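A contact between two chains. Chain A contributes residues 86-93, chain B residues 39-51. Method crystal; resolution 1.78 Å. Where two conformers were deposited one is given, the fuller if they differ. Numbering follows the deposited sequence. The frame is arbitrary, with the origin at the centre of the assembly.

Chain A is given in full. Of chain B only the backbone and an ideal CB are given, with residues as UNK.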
# COMPACT_ATOMS: atom_id res chain seq x y z
N ILE A 86 1.13 -5.06 8.30
CA ILE A 86 1.11 -3.88 7.39
C ILE A 86 0.31 -4.33 6.18
O ILE A 86 0.76 -5.25 5.50
CB ILE A 86 2.54 -3.44 7.00
CG1 ILE A 86 3.34 -3.11 8.26
CG2 ILE A 86 2.50 -2.27 6.02
CD1 ILE A 86 4.77 -2.75 7.99
N MSE A 87 -0.87 -3.74 5.99
CA MSE A 87 -1.73 -4.17 4.88
C MSE A 87 -0.99 -4.10 3.54
O MSE A 87 -0.35 -3.07 3.26
CB MSE A 87 -3.01 -3.34 4.82
CG MSE A 87 -3.91 -3.80 3.71
SE MSE A 87 -5.58 -2.83 3.82
CE MSE A 87 -5.08 -0.94 3.85
N LYS A 88 -1.11 -5.17 2.76
CA LYS A 88 -0.41 -5.27 1.45
C LYS A 88 -1.37 -4.82 0.36
O LYS A 88 -2.57 -5.08 0.45
CB LYS A 88 0.03 -6.72 1.23
CG LYS A 88 0.98 -6.99 0.09
CD LYS A 88 1.47 -8.42 0.06
CE LYS A 88 2.53 -8.66 -1.00
NZ LYS A 88 1.99 -8.39 -2.36
N PRO A 89 -0.90 -4.12 -0.70
CA PRO A 89 -1.79 -3.75 -1.79
C PRO A 89 -2.34 -5.02 -2.46
O PRO A 89 -1.65 -6.04 -2.47
CB PRO A 89 -0.90 -2.98 -2.78
CG PRO A 89 0.34 -2.59 -1.98
CD PRO A 89 0.47 -3.63 -0.89
N ILE A 90 -3.56 -4.95 -2.97
CA ILE A 90 -4.15 -6.05 -3.79
C ILE A 90 -4.23 -5.52 -5.23
O ILE A 90 -4.67 -4.33 -5.40
CB ILE A 90 -5.53 -6.51 -3.26
CG1 ILE A 90 -5.43 -7.03 -1.82
CG2 ILE A 90 -6.14 -7.54 -4.19
CD1 ILE A 90 -6.72 -7.64 -1.29
N THR A 91 -3.78 -6.33 -6.20
CA THR A 91 -3.81 -6.00 -7.65
C THR A 91 -5.06 -6.64 -8.26
O THR A 91 -5.51 -7.68 -7.73
CB THR A 91 -2.56 -6.51 -8.37
OG1 THR A 91 -1.40 -6.09 -7.64
CG2 THR A 91 -2.46 -6.05 -9.80
N ILE A 92 -5.56 -6.08 -9.36
CA ILE A 92 -6.86 -6.54 -9.94
C ILE A 92 -6.64 -7.36 -11.21
O ILE A 92 -7.64 -7.93 -11.69
CB ILE A 92 -7.75 -5.32 -10.16
CG1 ILE A 92 -7.91 -4.54 -8.85
CG2 ILE A 92 -9.10 -5.72 -10.74
CD1 ILE A 92 -8.39 -3.15 -9.02
N GLU A 93 -5.41 -7.44 -11.71
CA GLU A 93 -5.18 -8.29 -12.92
C GLU A 93 -4.66 -9.66 -12.46
O GLU A 93 -5.31 -10.38 -11.67
CB GLU A 93 -4.27 -7.61 -13.95
CG GLU A 93 -2.97 -7.04 -13.39
CD GLU A 93 -3.05 -5.65 -12.78
OE1 GLU A 93 -4.16 -5.08 -12.71
OE2 GLU A 93 -2.00 -5.12 -12.40
N UNK B 39 -9.48 8.74 -5.96
CA UNK B 39 -8.71 7.62 -6.56
C UNK B 39 -8.81 6.38 -5.68
O UNK B 39 -8.98 5.28 -6.21
CB UNK B 39 -7.24 8.01 -6.75
N UNK B 40 -8.70 6.54 -4.37
CA UNK B 40 -8.72 5.37 -3.49
C UNK B 40 -10.14 4.78 -3.44
O UNK B 40 -10.31 3.51 -3.40
CB UNK B 40 -8.24 5.74 -2.09
N UNK B 41 -11.13 5.66 -3.44
CA UNK B 41 -12.53 5.17 -3.47
C UNK B 41 -12.73 4.35 -4.76
O UNK B 41 -13.37 3.28 -4.69
CB UNK B 41 -13.53 6.33 -3.40
N UNK B 42 -12.16 4.80 -5.88
CA UNK B 42 -12.31 4.08 -7.18
C UNK B 42 -11.55 2.74 -7.11
O UNK B 42 -12.04 1.74 -7.64
CB UNK B 42 -11.78 4.93 -8.34
N UNK B 43 -10.38 2.73 -6.50
CA UNK B 43 -9.58 1.48 -6.36
C UNK B 43 -10.38 0.46 -5.53
O UNK B 43 -10.43 -0.73 -5.94
CB UNK B 43 -8.23 1.76 -5.70
N UNK B 44 -11.03 0.91 -4.46
CA UNK B 44 -11.86 0.02 -3.60
C UNK B 44 -13.02 -0.55 -4.44
O UNK B 44 -13.30 -1.76 -4.31
CB UNK B 44 -12.40 0.78 -2.39
N UNK B 45 -13.63 0.28 -5.29
CA UNK B 45 -14.77 -0.21 -6.12
C UNK B 45 -14.26 -1.22 -7.16
O UNK B 45 -14.97 -2.19 -7.49
CB UNK B 45 -15.48 0.95 -6.82
N UNK B 46 -13.07 -0.99 -7.70
CA UNK B 46 -12.49 -1.93 -8.70
C UNK B 46 -12.22 -3.27 -8.00
O UNK B 46 -12.40 -4.31 -8.63
CB UNK B 46 -11.20 -1.37 -9.31
N UNK B 47 -11.84 -3.24 -6.71
CA UNK B 47 -11.60 -4.49 -5.94
C UNK B 47 -12.93 -5.18 -5.66
O UNK B 47 -12.95 -6.42 -5.62
CB UNK B 47 -10.87 -4.20 -4.63
N UNK B 48 -13.97 -4.39 -5.39
CA UNK B 48 -15.32 -4.98 -5.14
C UNK B 48 -15.79 -5.65 -6.43
O UNK B 48 -16.34 -6.75 -6.37
CB UNK B 48 -16.33 -3.92 -4.69
N UNK B 49 -15.55 -5.01 -7.57
CA UNK B 49 -15.96 -5.58 -8.88
C UNK B 49 -15.17 -6.87 -9.14
O UNK B 49 -15.77 -7.86 -9.56
CB UNK B 49 -15.73 -4.58 -10.01
N UNK B 50 -13.88 -6.86 -8.81
CA UNK B 50 -13.01 -8.06 -8.95
C UNK B 50 -13.56 -9.22 -8.08
O UNK B 50 -13.69 -10.36 -8.56
CB UNK B 50 -11.57 -7.73 -8.54
N UNK B 51 -13.90 -8.91 -6.82
CA UNK B 51 -14.39 -9.95 -5.89
C UNK B 51 -15.68 -10.60 -6.41
O UNK B 51 -15.99 -11.70 -5.97
CB UNK B 51 -14.63 -9.35 -4.50

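Backbone angles through positions 39-50, phi -60 to -72° and psi -34 to -46°, are helical, and hydrogen bonds from the backbone N of positions 43 to 51 to the O four positions earlier confirm it, so where chain A is distant this contact sets no preference beyond tolerance of a helix. Chain A runs past as a loop.

Positions 39, 41 and 42 have nothing of chain A within 5.5 Å of the ideal CB, and the contact sets no preference. They hold Glu39(B), Ala41(B) and Lys42(B), none of which touches the loop.

At position 40 CA-to-CB points sideways, and a short side chain would stop well short of the loop; a long or aromatic one could reach the selenomethionine end of Met87(A). The residue is Tyr40(B), chi1 t, whose OH lies 3.9 Å from Met87(A) CE.

Position 43 also points sideways with an empty CB surround. Chain A offers two things within reach of a longer side chain: the carbonyl O of Ile90(A), an acceptor, and the methyl end of Ile92(A). A donor such as His, Gln or Lys would suit. His43(B), chi1 t, brings NE2 to 3.5 Å from Ile90(A) O, which sits at the ring edge near its plane; at an N-H...O angle of 136° the hydrogen bond is weak. His43(B) CD2 is 4.1 Å from Ile92(A) CD1.

Position 44 points away and 45 is out of reach, so the loop constrains neither. They are Ile44(B) and Gln45(B); the latter's NE2 donates to the residue at 49.

Position 46 points toward chain A, its ideal CB a tight 3.3 Å from Ile92(A) CD1. A small residue or a flexible chain passing the methyl would be plausible, with Glu93(A) making a second acid no obvious choice. It is nevertheless Glu46(B), one of two deposited conformers being given. Glu46(B) CD is only 2.9 Å from Ile92(A) CD1, a crowded approach, while a water donates to both Glu46(B) OE2 (3.3 Å) and Glu93(A) OE1 (2.7 Å), bridging the acids.

At position 47 the CB is 5.2 Å from Ile92(A) CD1 and points sideways, but Ile90(A) and Ile92(A) present an apolar surface; Leu, Ile or Met would fit. Leu47(B), chi1 m and chi2 t, places CD2 3.8 Å from Ile90(A) CG2 and 3.6 Å from Ile92(A) CG1, contacting both isoleucines with one methyl.

Positions 48 and 49 lack a neighbour around CB. Lys48(B) is out of reach. Gln45(B) NE2 donates to Asp49(B) OD1 at 2.8 Å.

Position 50 points toward the loop, CB 3.9 Å from Ile92(A) CG2, with backbone beyond; a large flat or apolar side chain suits. Tyr50(B), chi1 t, lies with its ring face under Ile92(A): Ile92(A) CA is 4.0 Å from the Tyr50(B) ring centroid, 6° off the normal, a CH-pi contact, and Ile92(A) CG2 is 3.7 Å from Tyr50(B) CD1.

Position 51 has nothing of chain A within 5.5 Å of its ideal CB; it is Ala51(B).

Chain B (39-51) EYAKHIQELKDYA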
# COMPACT_ATOMS: atom_id res chain seq x y z
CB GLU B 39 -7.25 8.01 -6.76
CG GLU B 39 -7.03 8.98 -7.91
CD GLU B 39 -5.62 9.53 -8.02
OE1 GLU B 39 -4.95 9.61 -6.99
OE2 GLU B 39 -5.18 9.83 -9.14
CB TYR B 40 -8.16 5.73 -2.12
CG TYR B 40 -7.74 4.54 -1.31
CD1 TYR B 40 -6.63 3.80 -1.70
CD2 TYR B 40 -8.37 4.18 -0.14
CE1 TYR B 40 -6.21 2.70 -0.97
CE2 TYR B 40 -7.95 3.11 0.62
CZ TYR B 40 -6.87 2.36 0.20
OH TYR B 40 -6.44 1.30 0.95
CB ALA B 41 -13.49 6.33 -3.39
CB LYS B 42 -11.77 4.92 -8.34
CG LYS B 42 -11.93 4.29 -9.71
CD LYS B 42 -11.31 5.06 -10.84
CE LYS B 42 -11.50 4.39 -12.17
NZ LYS B 42 -11.00 5.24 -13.27
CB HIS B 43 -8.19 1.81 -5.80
CG HIS B 43 -7.34 0.60 -5.63
ND1 HIS B 43 -6.94 0.13 -4.39
CD2 HIS B 43 -6.86 -0.27 -6.55
CE1 HIS B 43 -6.23 -0.96 -4.55
NE2 HIS B 43 -6.19 -1.25 -5.87
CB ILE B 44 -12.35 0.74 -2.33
CG1 ILE B 44 -11.20 0.96 -1.35
CG2 ILE B 44 -13.46 -0.06 -1.67
CD1 ILE B 44 -11.48 1.92 -0.20
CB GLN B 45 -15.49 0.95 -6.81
CG GLN B 45 -16.70 0.50 -7.65
CD GLN B 45 -17.75 -0.15 -6.79
OE1 GLN B 45 -18.00 0.30 -5.67
NE2 GLN B 45 -18.37 -1.22 -7.29
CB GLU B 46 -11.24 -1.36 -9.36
CG GLU B 46 -10.95 -2.06 -10.68
CD GLU B 46 -9.61 -1.81 -11.34
OE1 GLU B 46 -8.96 -0.79 -11.02
OE2 GLU B 46 -9.20 -2.66 -12.16
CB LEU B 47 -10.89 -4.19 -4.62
CG LEU B 47 -9.41 -3.88 -4.73
CD1 LEU B 47 -8.86 -3.60 -3.35
CD2 LEU B 47 -8.68 -5.04 -5.41
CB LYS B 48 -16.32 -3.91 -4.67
CG LYS B 48 -16.10 -3.40 -3.26
CD LYS B 48 -17.01 -2.25 -2.86
CE LYS B 48 -16.82 -1.89 -1.40
NZ LYS B 48 -17.84 -0.93 -0.90
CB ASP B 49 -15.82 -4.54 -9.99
CG ASP B 49 -16.72 -3.33 -9.81
OD1 ASP B 49 -17.56 -3.36 -8.88
OD2 ASP B 49 -16.57 -2.38 -10.59
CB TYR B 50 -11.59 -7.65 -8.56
CG TYR B 50 -10.48 -8.65 -8.68
CD1 TYR B 50 -10.10 -9.18 -9.90
CD2 TYR B 50 -9.65 -8.90 -7.58
CE1 TYR B 50 -9.00 -10.02 -10.02
CE2 TYR B 50 -8.56 -9.75 -7.68
CZ TYR B 50 -8.23 -10.31 -8.91
OH TYR B 50 -7.14 -11.13 -9.03
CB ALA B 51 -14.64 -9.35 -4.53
O HOH W 1 -6.67 -4.25 -13.46
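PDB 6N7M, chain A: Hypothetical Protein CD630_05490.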